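Local atomic coordinates of leucine aminopeptidase (Fimbriiglobus ruber, PDB entry 7D1B), a protein that probably acts as a zinc-dependent glutaminyl cyclase of the M28 peptidase family, converting the N-terminal glutamine of peptides to pyroglutamate. Residues A[121-127]-A[176-182]; A[226-231]-A[295-299]; A[42-47]-A[331-336]; A[266-271]-A[325-329]. All coordinates share one frame; numbering follows the deposited sequence. Where two conformers were deposited one is given.

Contact 1: A[121-127]-A[176-182]; sequences RKARLIV and NVGVDFV
From A123 O, which takes the amide N-H of G178 at 2.8 Å, to V127 O, which takes that of V182, five backbone bonds join strands 123-127 and 178-182 in parallel, their directions differing by 28°. One face of this pair carries a bidentate salt bridge. R124 grips D180 side-on, NE reaching OD2 at 2.9 Å and NH2 reaching OD1 at 2.9 Å. Both nitrogens come from above the carboxylate plane, which is turned 32° from the guanidinium. A bend at chi3 (70°) folds the guanidinium back over G178, whose CA lies 3.3 Å beneath its plane; a CB there would collide with NH1. The grip is set from outside as well: the carbonyls of W117 and F118 hold NH2 and NH1, while S116 and Y226 bond to the D180 oxygens, so a buried ion pair has several partners. The other face is apolar, with L125 CD1 3.8 Å from V177 CG2 and V127 CB 4.0 Å from F181 CD1; helix 320-336 covers it through W333, I334 and L330. With helix 153-167 lying between the two strands in the chain, the arrangement is a beta-alpha-beta crossover in the central mixed sheet of the M28 fold.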
loop_
_atom_site.group_PDB
_atom_site.type_symbol
_atom_site.label_atom_id
_atom_site.label_comp_id
_atom_site.label_asym_id
_atom_site.label_seq_id
_atom_site.Cartn_x
_atom_site.Cartn_y
_atom_site.Cartn_z
ATOM N N ARG A 121 4.029 -5.001 21.833
ATOM C CA ARG A 121 2.594 -5.148 21.589
ATOM C C ARG A 121 2.286 -6.578 21.152
ATOM O O ARG A 121 2.991 -7.141 20.307
ATOM C CB ARG A 121 2.132 -4.209 20.467
ATOM C CG ARG A 121 2.259 -2.712 20.791
ATOM C CD ARG A 121 1.230 -2.273 21.822
ATOM N NE ARG A 121 1.190 -0.817 22.019
ATOM C CZ ARG A 121 1.992 -0.159 22.847
ATOM N NH1 ARG A 121 2.889 -0.806 23.593
ATOM N NH2 ARG A 121 1.859 1.147 22.964
ATOM N N LYS A 122 1.225 -7.162 21.719
ATOM C CA LYS A 122 0.829 -8.518 21.344
ATOM C C LYS A 122 -0.054 -8.575 20.105
ATOM O O LYS A 122 -0.158 -9.642 19.491
ATOM C CB LYS A 122 0.143 -9.209 22.521
ATOM C CG LYS A 122 1.089 -9.446 23.678
ATOM C CD LYS A 122 0.419 -10.174 24.824
ATOM C CE LYS A 122 1.343 -10.265 26.039
ATOM N NZ LYS A 122 0.723 -11.022 27.145
ATOM N N ALA A 123 -0.694 -7.476 19.728
ATOM C CA ALA A 123 -1.457 -7.397 18.489
ATOM C C ALA A 123 -0.819 -6.322 17.633
ATOM O O ALA A 123 -0.465 -5.257 18.150
ATOM C CB ALA A 123 -2.909 -7.013 18.772
ATOM N N ARG A 124 -0.695 -6.587 16.330
ATOM C CA ARG A 124 -0.115 -5.639 15.398
ATOM C C ARG A 124 -1.025 -5.466 14.193
ATOM O O ARG A 124 -1.655 -6.423 13.728
ATOM C CB ARG A 124 1.269 -6.091 14.917
ATOM C CG ARG A 124 2.258 -6.370 16.038
ATOM C CD ARG A 124 3.715 -6.585 15.546
ATOM N NE ARG A 124 4.284 -5.341 15.047
ATOM C CZ ARG A 124 4.658 -4.321 15.819
ATOM N NH1 ARG A 124 4.605 -4.421 17.146
ATOM N NH2 ARG A 124 5.075 -3.193 15.248
ATOM N N LEU A 125 -1.089 -4.232 13.700
ATOM C CA LEU A 125 -1.743 -3.885 12.451
ATOM C C LEU A 125 -0.698 -3.650 11.381
ATOM O O LEU A 125 0.425 -3.229 11.667
ATOM C CB LEU A 125 -2.577 -2.619 12.609
ATOM C CG LEU A 125 -3.728 -2.655 13.606
ATOM C CD1 LEU A 125 -4.461 -1.319 13.583
ATOM C CD2 LEU A 125 -4.693 -3.801 13.336
ATOM N N ILE A 126 -1.119 -3.832 10.134
ATOM C CA ILE A 126 -0.306 -3.531 8.966
ATOM C C ILE A 126 -0.951 -2.402 8.172
ATOM O O ILE A 126 -2.158 -2.432 7.910
ATOM C CB ILE A 126 -0.178 -4.779 8.069
ATOM C CG1 ILE A 126 0.634 -5.868 8.780
ATOM C CG2 ILE A 126 0.405 -4.404 6.707
ATOM C CD1 ILE A 126 0.448 -7.234 8.179
ATOM N N VAL A 127 -0.134 -1.437 7.751
ATOM C CA VAL A 127 -0.469 -0.516 6.669
ATOM C C VAL A 127 0.485 -0.885 5.555
ATOM O O VAL A 127 1.703 -0.910 5.773
ATOM C CB VAL A 127 -0.281 0.955 7.094
ATOM C CG1 VAL A 127 -0.528 1.867 5.898
ATOM C CG2 VAL A 127 -1.184 1.310 8.274
ATOM N N ASN A 176 -2.763 1.078 21.095
ATOM C CA ASN A 176 -2.755 -0.174 21.839
ATOM C C ASN A 176 -2.270 -1.356 21.014
ATOM O O ASN A 176 -2.222 -2.479 21.537
ATOM C CB ASN A 176 -4.157 -0.446 22.381
ATOM C CG ASN A 176 -4.612 0.645 23.316
ATOM O OD1 ASN A 176 -3.819 1.156 24.121
ATOM N ND2 ASN A 176 -5.868 1.042 23.202
ATOM N N VAL A 177 -1.892 -1.121 19.767
ATOM C CA VAL A 177 -1.419 -2.149 18.848
ATOM C C VAL A 177 -0.087 -1.723 18.246
ATOM O O VAL A 177 0.221 -0.536 18.129
ATOM C CB VAL A 177 -2.455 -2.426 17.737
ATOM C CG1 VAL A 177 -3.702 -3.077 18.327
ATOM C CG2 VAL A 177 -2.803 -1.156 16.969
ATOM N N GLY A 178 0.704 -2.700 17.829
ATOM C CA GLY A 178 1.836 -2.387 16.984
ATOM C C GLY A 178 1.364 -1.936 15.619
ATOM O O GLY A 178 0.248 -2.256 15.198
ATOM N N VAL A 179 2.218 -1.189 14.908
ATOM C CA VAL A 179 1.899 -0.806 13.529
ATOM C C VAL A 179 3.121 -1.065 12.670
ATOM O O VAL A 179 4.187 -0.491 12.918
ATOM C CB VAL A 179 1.452 0.663 13.409
ATOM C CG1 VAL A 179 1.143 1.000 11.943
ATOM C CG2 VAL A 179 0.231 0.920 14.264
ATOM N N ASP A 180 2.965 -1.915 11.653
ATOM C CA ASP A 180 4.019 -2.179 10.681
ATOM C C ASP A 180 3.618 -1.587 9.338
ATOM O O ASP A 180 2.542 -1.909 8.811
ATOM C CB ASP A 180 4.274 -3.679 10.538
ATOM C CG ASP A 180 4.873 -4.252 11.789
ATOM O OD1 ASP A 180 5.616 -3.515 12.467
ATOM O OD2 ASP A 180 4.600 -5.417 12.129
ATOM N N PHE A 181 4.462 -0.700 8.811
ATOM C CA PHE A 181 4.344 -0.245 7.433
ATOM C C PHE A 181 5.073 -1.282 6.586
ATOM O O PHE A 181 6.273 -1.517 6.794
ATOM C CB PHE A 181 5.049 1.099 7.260
ATOM C CG PHE A 181 4.377 2.283 7.925
ATOM C CD1 PHE A 181 3.187 2.177 8.651
ATOM C CD2 PHE A 181 4.960 3.546 7.798
ATOM C CE1 PHE A 181 2.591 3.321 9.233
ATOM C CE2 PHE A 181 4.368 4.673 8.369
ATOM C CZ PHE A 181 3.192 4.568 9.079
ATOM N N VAL A 182 4.366 -1.928 5.670
ATOM C CA VAL A 182 4.957 -2.994 4.873
ATOM C C VAL A 182 4.885 -2.580 3.407
ATOM O O VAL A 182 3.797 -2.295 2.881
ATOM C CB VAL A 182 4.262 -4.349 5.112
ATOM C CG1 VAL A 182 4.916 -5.437 4.263
ATOM C CG2 VAL A 182 4.285 -4.703 6.612
HETATM O O HOH W 1 -1.380 -5.174 21.544
#

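Contact 2: A[226-231]-A[295-299]; sequences YTGAVL and IPAVD
I295 runs alongside the Y226 side chain and points the same way, its CD1 3.8 Å from Y226 CB. Its chi1 (-54°) puts CG1 next to the backbone N and leaves the CG2 branch directed at the neighbouring strand, 4.1 Å from A229 CB. With an alanine here CG1, CG2 and CD1 are gone, and a gap would probably open between Y226 CB and A229 CB. Farther along, two alanines touch, A229 CB and A297 CB being 3.9 Å apart, and L231 lies beside D299 and points the same way, its CD2 3.5 Å from D299 OD1. Three backbone hydrogen bonds between the parallel strands set this register: A229 N to P296 O at 2.8 Å, V298 N to A229 O at 3.0 Å and L231 N to V298 O at 2.8 Å. The first is bent (135° at the hydrogen), where the loop residue P296 leads into the strand. S248 OG receives the N-H of D299, whose side chain is about 10 Å from the zinc ion. Strand 297-300 forms one border of the sheet, with 225-232 between it and 123-130; helix 253-266 lies over V230 and V298 through L255, and helix 287-292 over A229 and A297 through L290.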
loop_
_atom_site.group_PDB
_atom_site.type_symbol
_atom_site.label_atom_id
_atom_site.label_comp_id
_atom_site.label_asym_id
_atom_site.label_seq_id
_atom_site.Cartn_x
_atom_site.Cartn_y
_atom_site.Cartn_z
ATOM N N TYR A 226 -0.854 -10.625 13.873
ATOM C CA TYR A 226 -1.412 -9.561 13.046
ATOM C C TYR A 226 -2.929 -9.662 13.076
ATOM O O TYR A 226 -3.497 -10.685 12.686
ATOM C CB TYR A 226 -0.909 -9.676 11.611
ATOM C CG TYR A 226 0.498 -9.169 11.410
ATOM C CD1 TYR A 226 0.826 -7.848 11.733
ATOM C CD2 TYR A 226 1.482 -9.980 10.849
ATOM C CE1 TYR A 226 2.109 -7.362 11.553
ATOM C CE2 TYR A 226 2.763 -9.492 10.635
ATOM C CZ TYR A 226 3.069 -8.177 10.982
ATOM O OH TYR A 226 4.339 -7.698 10.784
ATOM N N THR A 227 -3.593 -8.600 13.514
ATOM C CA THR A 227 -5.040 -8.620 13.653
ATOM C C THR A 227 -5.761 -7.895 12.525
ATOM O O THR A 227 -6.994 -7.988 12.438
ATOM C CB THR A 227 -5.452 -8.045 15.007
ATOM O OG1 THR A 227 -4.880 -6.745 15.128
ATOM C CG2 THR A 227 -4.940 -8.941 16.152
ATOM N N GLY A 228 -5.043 -7.204 11.650
ATOM C CA GLY A 228 -5.684 -6.531 10.538
ATOM C C GLY A 228 -4.637 -5.859 9.682
ATOM O O GLY A 228 -3.538 -5.515 10.151
ATOM N N ALA A 229 -5.013 -5.635 8.416
ATOM C CA ALA A 229 -4.140 -4.989 7.449
ATOM C C ALA A 229 -4.966 -4.126 6.518
ATOM O O ALA A 229 -6.042 -4.535 6.083
ATOM C CB ALA A 229 -3.373 -6.018 6.624
ATOM N N VAL A 230 -4.433 -2.950 6.187
ATOM C CA VAL A 230 -5.005 -2.080 5.166
ATOM C C VAL A 230 -3.980 -1.906 4.068
ATOM O O VAL A 230 -2.866 -1.440 4.333
ATOM C CB VAL A 230 -5.462 -0.721 5.730
ATOM C CG1 VAL A 230 -5.889 0.171 4.584
ATOM C CG2 VAL A 230 -6.597 -0.918 6.718
ATOM N N LEU A 231 -4.359 -2.288 2.851
ATOM C CA LEU A 231 -3.572 -2.076 1.646
ATOM C C LEU A 231 -4.043 -0.795 0.978
ATOM O O LEU A 231 -5.245 -0.577 0.814
ATOM C CB LEU A 231 -3.776 -3.263 0.702
ATOM C CG LEU A 231 -3.157 -3.093 -0.680
ATOM C CD1 LEU A 231 -1.626 -3.047 -0.606
ATOM C CD2 LEU A 231 -3.601 -4.217 -1.601
ATOM N N ILE A 295 -5.027 -13.026 8.078
ATOM C CA ILE A 295 -4.975 -11.632 8.504
ATOM C C ILE A 295 -6.103 -10.899 7.785
ATOM O O ILE A 295 -6.024 -10.724 6.557
ATOM C CB ILE A 295 -3.623 -10.987 8.163
ATOM C CG1 ILE A 295 -2.441 -11.798 8.724
ATOM C CG2 ILE A 295 -3.615 -9.529 8.633
ATOM C CD1 ILE A 295 -1.096 -11.349 8.171
ATOM N N PRO A 296 -7.148 -10.447 8.482
ATOM C CA PRO A 296 -8.191 -9.675 7.789
ATOM C C PRO A 296 -7.550 -8.482 7.097
ATOM O O PRO A 296 -6.812 -7.717 7.721
ATOM C CB PRO A 296 -9.120 -9.245 8.926
ATOM C CG PRO A 296 -8.871 -10.233 10.052
ATOM C CD PRO A 296 -7.409 -10.584 9.928
ATOM N N ALA A 297 -7.802 -8.341 5.792
ATOM C CA ALA A 297 -7.078 -7.353 5.001
ATOM C C ALA A 297 -8.010 -6.698 3.990
ATOM O O ALA A 297 -8.691 -7.376 3.205
ATOM C CB ALA A 297 -5.866 -7.968 4.297
ATOM N N VAL A 298 -8.011 -5.366 4.009
ATOM C CA VAL A 298 -8.885 -4.550 3.167
ATOM C C VAL A 298 -8.042 -3.779 2.169
ATOM O O VAL A 298 -7.025 -3.182 2.534
ATOM C CB VAL A 298 -9.703 -3.578 4.039
ATOM C CG1 VAL A 298 -10.419 -2.531 3.197
ATOM C CG2 VAL A 298 -10.645 -4.354 4.925
ATOM N N ASP A 299 -8.516 -3.736 0.923
ATOM C CA ASP A 299 -7.914 -2.928 -0.134
ATOM C C ASP A 299 -8.654 -1.598 -0.206
ATOM O O ASP A 299 -9.857 -1.566 -0.485
ATOM C CB ASP A 299 -8.009 -3.684 -1.460
ATOM C CG ASP A 299 -7.068 -3.160 -2.524
ATOM O OD1 ASP A 299 -6.341 -2.165 -2.305
ATOM O OD2 ASP A 299 -7.059 -3.812 -3.610
#

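Contact 3: A[42-47]-A[331-336]; sequences PDFKTF and LGWIQI
L331 meets F47 at about a right angle, its CD1 3.7 Å from F47 CD1, and so opens a line of contacts along one side of helix 320-336. One residue on, G332 offers its backbone instead of a side chain: its CA lies 3.6 Å from CD2 of the F44 ring, and a CB at this point would press tightly on that same atom. W333 and I334 face elsewhere, to the sheet, where both touch L125. Segment 42-47, an extended loop before helix 51-63, therefore runs over the outer side of helix 320-336, the last helix, whose inner side packs on the central sheet of the M28 fold. At Q335 the amide pairs with both backbone groups of K45, much as a neighbouring strand would. OE1 accepts K45 N at 3.0 Å, and NE2 gives a nearly straight bond to K45 O at 2.9 Å, 175° at the hydrogen. The second N-H of NE2 turns back to L331 O at 2.9 Å, on the opposite face of that carbonyl from Q335 N, so the amide's rotation is fixed. NE2 also lies at the edge of F47, over whose ring centre K45 NZ stands. A leucine in place of Q335 would probably leave K45 N and K45 O without their mates and the loop free to shift. I336, with CG2 anti to its carbonyl carbon, sets that methyl 3.6 Å from F44 CD1 and 3.6 Å from P42 CG.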
loop_
_atom_site.group_PDB
_atom_site.type_symbol
_atom_site.label_atom_id
_atom_site.label_comp_id
_atom_site.label_asym_id
_atom_site.label_seq_id
_atom_site.Cartn_x
_atom_site.Cartn_y
_atom_site.Cartn_z
ATOM N N PRO A 42 -15.269 5.810 20.502
ATOM C CA PRO A 42 -13.887 5.538 20.910
ATOM C C PRO A 42 -13.043 6.795 20.769
ATOM O O PRO A 42 -13.308 7.662 19.930
ATOM C CB PRO A 42 -13.430 4.454 19.926
ATOM C CG PRO A 42 -14.321 4.630 18.732
ATOM C CD PRO A 42 -15.647 5.072 19.282
ATOM N N ASP A 43 -12.016 6.895 21.603
ATOM C CA ASP A 43 -11.175 8.082 21.607
ATOM C C ASP A 43 -10.172 8.002 20.459
ATOM O O ASP A 43 -9.393 7.042 20.367
ATOM C CB ASP A 43 -10.439 8.186 22.944
ATOM C CG ASP A 43 -11.287 8.813 24.039
ATOM O OD1 ASP A 43 -12.148 9.662 23.722
ATOM O OD2 ASP A 43 -11.083 8.464 25.221
ATOM N N PHE A 44 -10.185 9.012 19.588
ATOM C CA PHE A 44 -9.122 9.190 18.602
ATOM C C PHE A 44 -9.154 10.630 18.124
ATOM O O PHE A 44 -10.137 11.346 18.314
ATOM C CB PHE A 44 -9.263 8.232 17.424
ATOM C CG PHE A 44 -10.360 8.572 16.503
ATOM C CD1 PHE A 44 -11.666 8.204 16.788
ATOM C CD2 PHE A 44 -10.087 9.236 15.314
ATOM C CE1 PHE A 44 -12.683 8.510 15.906
ATOM C CE2 PHE A 44 -11.102 9.536 14.431
ATOM C CZ PHE A 44 -12.400 9.176 14.729
ATOM N N LYS A 45 -8.080 11.038 17.464
ATOM C CA LYS A 45 -8.015 12.369 16.875
ATOM C C LYS A 45 -7.384 12.288 15.494
ATOM O O LYS A 45 -6.711 11.319 15.152
ATOM C CB LYS A 45 -7.183 13.316 17.745
ATOM C CG LYS A 45 -5.741 12.842 17.982
ATOM C CD LYS A 45 -4.987 13.748 18.944
ATOM C CE LYS A 45 -4.711 15.133 18.337
ATOM N NZ LYS A 45 -3.698 15.064 17.245
ATOM N N THR A 46 -7.600 13.328 14.700
ATOM C CA THR A 46 -6.798 13.539 13.503
ATOM C C THR A 46 -5.446 14.134 13.887
ATOM O O THR A 46 -5.232 14.567 15.022
ATOM C CB THR A 46 -7.506 14.471 12.526
ATOM O OG1 THR A 46 -7.692 15.738 13.159
ATOM C CG2 THR A 46 -8.862 13.880 12.092
ATOM N N PHE A 47 -4.508 14.078 12.953
ATOM C CA PHE A 47 -3.160 14.600 13.130
ATOM C C PHE A 47 -2.868 15.628 12.048
ATOM O O PHE A 47 -3.536 15.640 11.006
ATOM C CB PHE A 47 -2.143 13.443 13.110
ATOM C CG PHE A 47 -2.102 12.714 14.409
ATOM C CD1 PHE A 47 -3.120 11.832 14.750
ATOM C CD2 PHE A 47 -1.091 12.962 15.316
ATOM C CE1 PHE A 47 -3.123 11.212 16.007
ATOM C CE2 PHE A 47 -1.077 12.338 16.553
ATOM C CZ PHE A 47 -2.107 11.477 16.905
ATOM N N LEU A 331 -4.914 6.551 10.768
ATOM C CA LEU A 331 -4.528 6.849 12.147
ATOM C C LEU A 331 -5.707 6.680 13.099
ATOM O O LEU A 331 -5.524 6.242 14.248
ATOM C CB LEU A 331 -3.948 8.256 12.249
ATOM C CG LEU A 331 -2.600 8.445 11.559
ATOM C CD1 LEU A 331 -2.160 9.889 11.708
ATOM C CD2 LEU A 331 -1.557 7.482 12.125
ATOM N N GLY A 332 -6.928 6.995 12.649
ATOM C CA GLY A 332 -8.078 6.778 13.519
ATOM C C GLY A 332 -8.323 5.305 13.773
ATOM O O GLY A 332 -8.573 4.890 14.908
ATOM N N TRP A 333 -8.229 4.498 12.717
ATOM C CA TRP A 333 -8.332 3.047 12.833
ATOM C C TRP A 333 -7.325 2.507 13.846
ATOM O O TRP A 333 -7.667 1.694 14.715
ATOM C CB TRP A 333 -8.116 2.447 11.439
ATOM C CG TRP A 333 -7.988 0.948 11.389
ATOM C CD1 TRP A 333 -8.893 0.016 11.824
ATOM C CD2 TRP A 333 -6.895 0.215 10.823
ATOM N NE1 TRP A 333 -8.418 -1.258 11.577
ATOM C CE2 TRP A 333 -7.195 -1.160 10.958
ATOM C CE3 TRP A 333 -5.673 0.592 10.237
ATOM C CZ2 TRP A 333 -6.336 -2.160 10.490
ATOM C CZ3 TRP A 333 -4.816 -0.404 9.776
ATOM C CH2 TRP A 333 -5.149 -1.767 9.911
ATOM N N ILE A 334 -6.081 2.977 13.763
ATOM C CA ILE A 334 -5.055 2.556 14.716
ATOM C C ILE A 334 -5.459 2.920 16.143
ATOM O O ILE A 334 -5.379 2.093 17.060
ATOM C CB ILE A 334 -3.695 3.154 14.325
ATOM C CG1 ILE A 334 -3.169 2.461 13.073
ATOM C CG2 ILE A 334 -2.692 3.063 15.470
ATOM C CD1 ILE A 334 -2.127 3.293 12.294
ATOM N N GLN A 335 -5.885 4.168 16.353
ATOM C CA GLN A 335 -6.135 4.660 17.700
ATOM C C GLN A 335 -7.334 3.992 18.351
ATOM O O GLN A 335 -7.366 3.893 19.579
ATOM C CB GLN A 335 -6.370 6.162 17.673
ATOM C CG GLN A 335 -5.131 6.983 17.404
ATOM C CD GLN A 335 -5.522 8.404 17.098
ATOM O OE1 GLN A 335 -5.765 9.209 18.004
ATOM N NE2 GLN A 335 -5.663 8.710 15.814
ATOM N N ILE A 336 -8.340 3.569 17.578
ATOM C CA ILE A 336 -9.545 3.008 18.195
ATOM C C ILE A 336 -9.375 1.562 18.631
ATOM O O ILE A 336 -10.251 1.029 19.320
ATOM C CB ILE A 336 -10.820 3.192 17.350
ATOM C CG1 ILE A 336 -10.752 2.339 16.076
ATOM C CG2 ILE A 336 -11.087 4.667 17.064
ATOM C CD1 ILE A 336 -12.027 2.387 15.259
#

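Contact 4: A[266-271]-A[325-329]; sequences VGAKSF and DVGNV
V266 closes helix 253-266 and, in one of its two deposited conformers, brings CG2 to 3.7 Å from V329 CG2, a touch less certain than those that follow. G267 then turns the chain with a positive phi (81°), where a side chain would jam against the preceding carbonyl oxygen. The turn delivers A268 to helix 320-336: its CB rests 3.7 Å from V329 CG2 and 3.8 Å from D325 CB. K269 and S270 approach D325 through water. One water takes the N-H of K269 at 2.9 Å and probably donates to D325 OD2; a second takes the N-H of S270 at 3.1 Å and probably donates to the same oxygen. F271 ends a type I turn begun at A268 and comes toward V329 from the opposite direction, CE1 lying 3.7 Å from CG2, with W260 meeting its ring edge to face. With chi1 at 171° V329 directs CG1 opposite the backbone N, and this second methyl lies 3.9 Å from F271 CZ. The chemistry is divided: methyls and a ring join loop to helix directly, whereas the polar exchange passes through water, and the D325 carboxylate, salt-bridged through OD1 to K321, is probably kept ionised by that setting.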
loop_
_atom_site.group_PDB
_atom_site.type_symbol
_atom_site.label_atom_id
_atom_site.label_comp_id
_atom_site.label_asym_id
_atom_site.label_seq_id
_atom_site.Cartn_x
_atom_site.Cartn_y
_atom_site.Cartn_z
ATOM N N VAL A 266 -14.171 11.400 10.376
ATOM C CA VAL A 266 -13.180 12.408 10.027
ATOM C C VAL A 266 -13.563 13.211 8.801
ATOM O O VAL A 266 -12.910 14.213 8.518
ATOM C CB VAL A 266 -11.743 11.870 9.972
ATOM C CG1 VAL A 266 -11.392 11.203 11.302
ATOM C CG2 VAL A 266 -11.621 10.922 8.819
ATOM N N GLY A 267 -14.646 12.861 8.118
ATOM C CA GLY A 267 -15.061 13.613 6.947
ATOM C C GLY A 267 -14.304 13.249 5.689
ATOM O O GLY A 267 -14.194 14.079 4.781
ATOM N N ALA A 268 -13.793 12.016 5.584
ATOM C CA ALA A 268 -13.086 11.564 4.384
ATOM C C ALA A 268 -14.139 11.076 3.406
ATOM O O ALA A 268 -14.584 9.924 3.450
ATOM C CB ALA A 268 -12.104 10.466 4.764
ATOM N N LYS A 269 -14.571 11.977 2.521
ATOM C CA LYS A 269 -15.732 11.717 1.669
ATOM C C LYS A 269 -15.453 10.694 0.583
ATOM O O LYS A 269 -16.398 10.176 -0.016
ATOM C CB LYS A 269 -16.199 13.026 1.033
ATOM C CG LYS A 269 -16.573 14.124 2.007
ATOM C CD LYS A 269 -17.888 13.757 2.694
ATOM C CE LYS A 269 -18.294 14.722 3.795
ATOM N NZ LYS A 269 -18.511 16.089 3.286
ATOM N N SER A 270 -14.183 10.377 0.321
ATOM C CA SER A 270 -13.895 9.360 -0.688
ATOM C C SER A 270 -14.346 7.963 -0.276
ATOM O O SER A 270 -14.531 7.114 -1.148
ATOM C CB SER A 270 -12.399 9.336 -1.007
ATOM O OG SER A 270 -11.615 8.986 0.129
ATOM N N PHE A 271 -14.497 7.681 1.022
ATOM C CA PHE A 271 -14.894 6.339 1.462
ATOM C C PHE A 271 -16.405 6.224 1.321
ATOM O O PHE A 271 -17.151 6.874 2.065
ATOM C CB PHE A 271 -14.482 6.079 2.909
ATOM C CG PHE A 271 -12.987 5.920 3.098
ATOM C CD1 PHE A 271 -12.133 7.038 3.156
ATOM C CD2 PHE A 271 -12.419 4.649 3.211
ATOM C CE1 PHE A 271 -10.772 6.889 3.342
ATOM C CE2 PHE A 271 -11.045 4.497 3.387
ATOM C CZ PHE A 271 -10.223 5.619 3.438
ATOM N N ASP A 325 -6.736 12.807 3.985
ATOM C CA ASP A 325 -7.953 12.134 4.431
ATOM C C ASP A 325 -7.687 10.656 4.692
ATOM O O ASP A 325 -8.078 10.109 5.734
ATOM C CB ASP A 325 -9.046 12.251 3.371
ATOM C CG ASP A 325 -9.797 13.552 3.388
ATOM O OD1 ASP A 325 -9.551 14.426 4.238
ATOM O OD2 ASP A 325 -10.650 13.695 2.501
ATOM N N VAL A 326 -7.035 9.978 3.739
ATOM C CA VAL A 326 -6.750 8.559 3.934
ATOM C C VAL A 326 -5.806 8.352 5.116
ATOM O O VAL A 326 -6.005 7.434 5.931
ATOM C CB VAL A 326 -6.250 7.925 2.627
ATOM C CG1 VAL A 326 -5.778 6.491 2.848
ATOM C CG2 VAL A 326 -7.365 7.970 1.571
ATOM N N GLY A 327 -4.800 9.220 5.260
ATOM C CA GLY A 327 -3.914 9.119 6.406
ATOM C C GLY A 327 -4.634 9.253 7.730
ATOM O O GLY A 327 -4.372 8.502 8.676
ATOM N N ASN A 328 -5.572 10.197 7.818
ATOM C CA ASN A 328 -6.316 10.365 9.057
ATOM C C ASN A 328 -7.226 9.185 9.321
ATOM O O ASN A 328 -7.409 8.812 10.479
ATOM C CB ASN A 328 -7.062 11.678 9.031
ATOM C CG ASN A 328 -6.180 12.829 9.481
ATOM O OD1 ASN A 328 -5.414 12.702 10.454
ATOM N ND2 ASN A 328 -6.325 13.961 8.846
ATOM N N VAL A 329 -7.790 8.570 8.279
ATOM C CA VAL A 329 -8.586 7.364 8.500
ATOM C C VAL A 329 -7.719 6.246 9.054
ATOM O O VAL A 329 -8.100 5.559 10.006
ATOM C CB VAL A 329 -9.325 6.964 7.210
ATOM C CG1 VAL A 329 -9.979 5.595 7.364
ATOM C CG2 VAL A 329 -10.352 8.030 6.870
HETATM O O HOH W 2 -13.129 14.348 1.665
HETATM O O HOH W 3 -11.455 11.584 0.965
#

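Contact 3 comes first and last: it joins residues 42-47 to 331-336 and closes a loop of nearly the whole modelled chain, inside which the other three are nested. Contact 1 closes a shorter loop through helix 153-167 and is complete before contact 2 opens on strand 225-232, the sheet neighbour of 123-130. Contact 2 and contact 4 cross, since 266-271 falls within the loop of contact 2 and 325-329 beyond its end. Helix 320-336 carries the second halves of contacts 3 and 4, whose centres lie about 12 Å apart. From it W333 reaches strands of contacts 1 and 2, and the helix as a whole ties the N-terminal segment and the loop after helix 253-266 to the sheet.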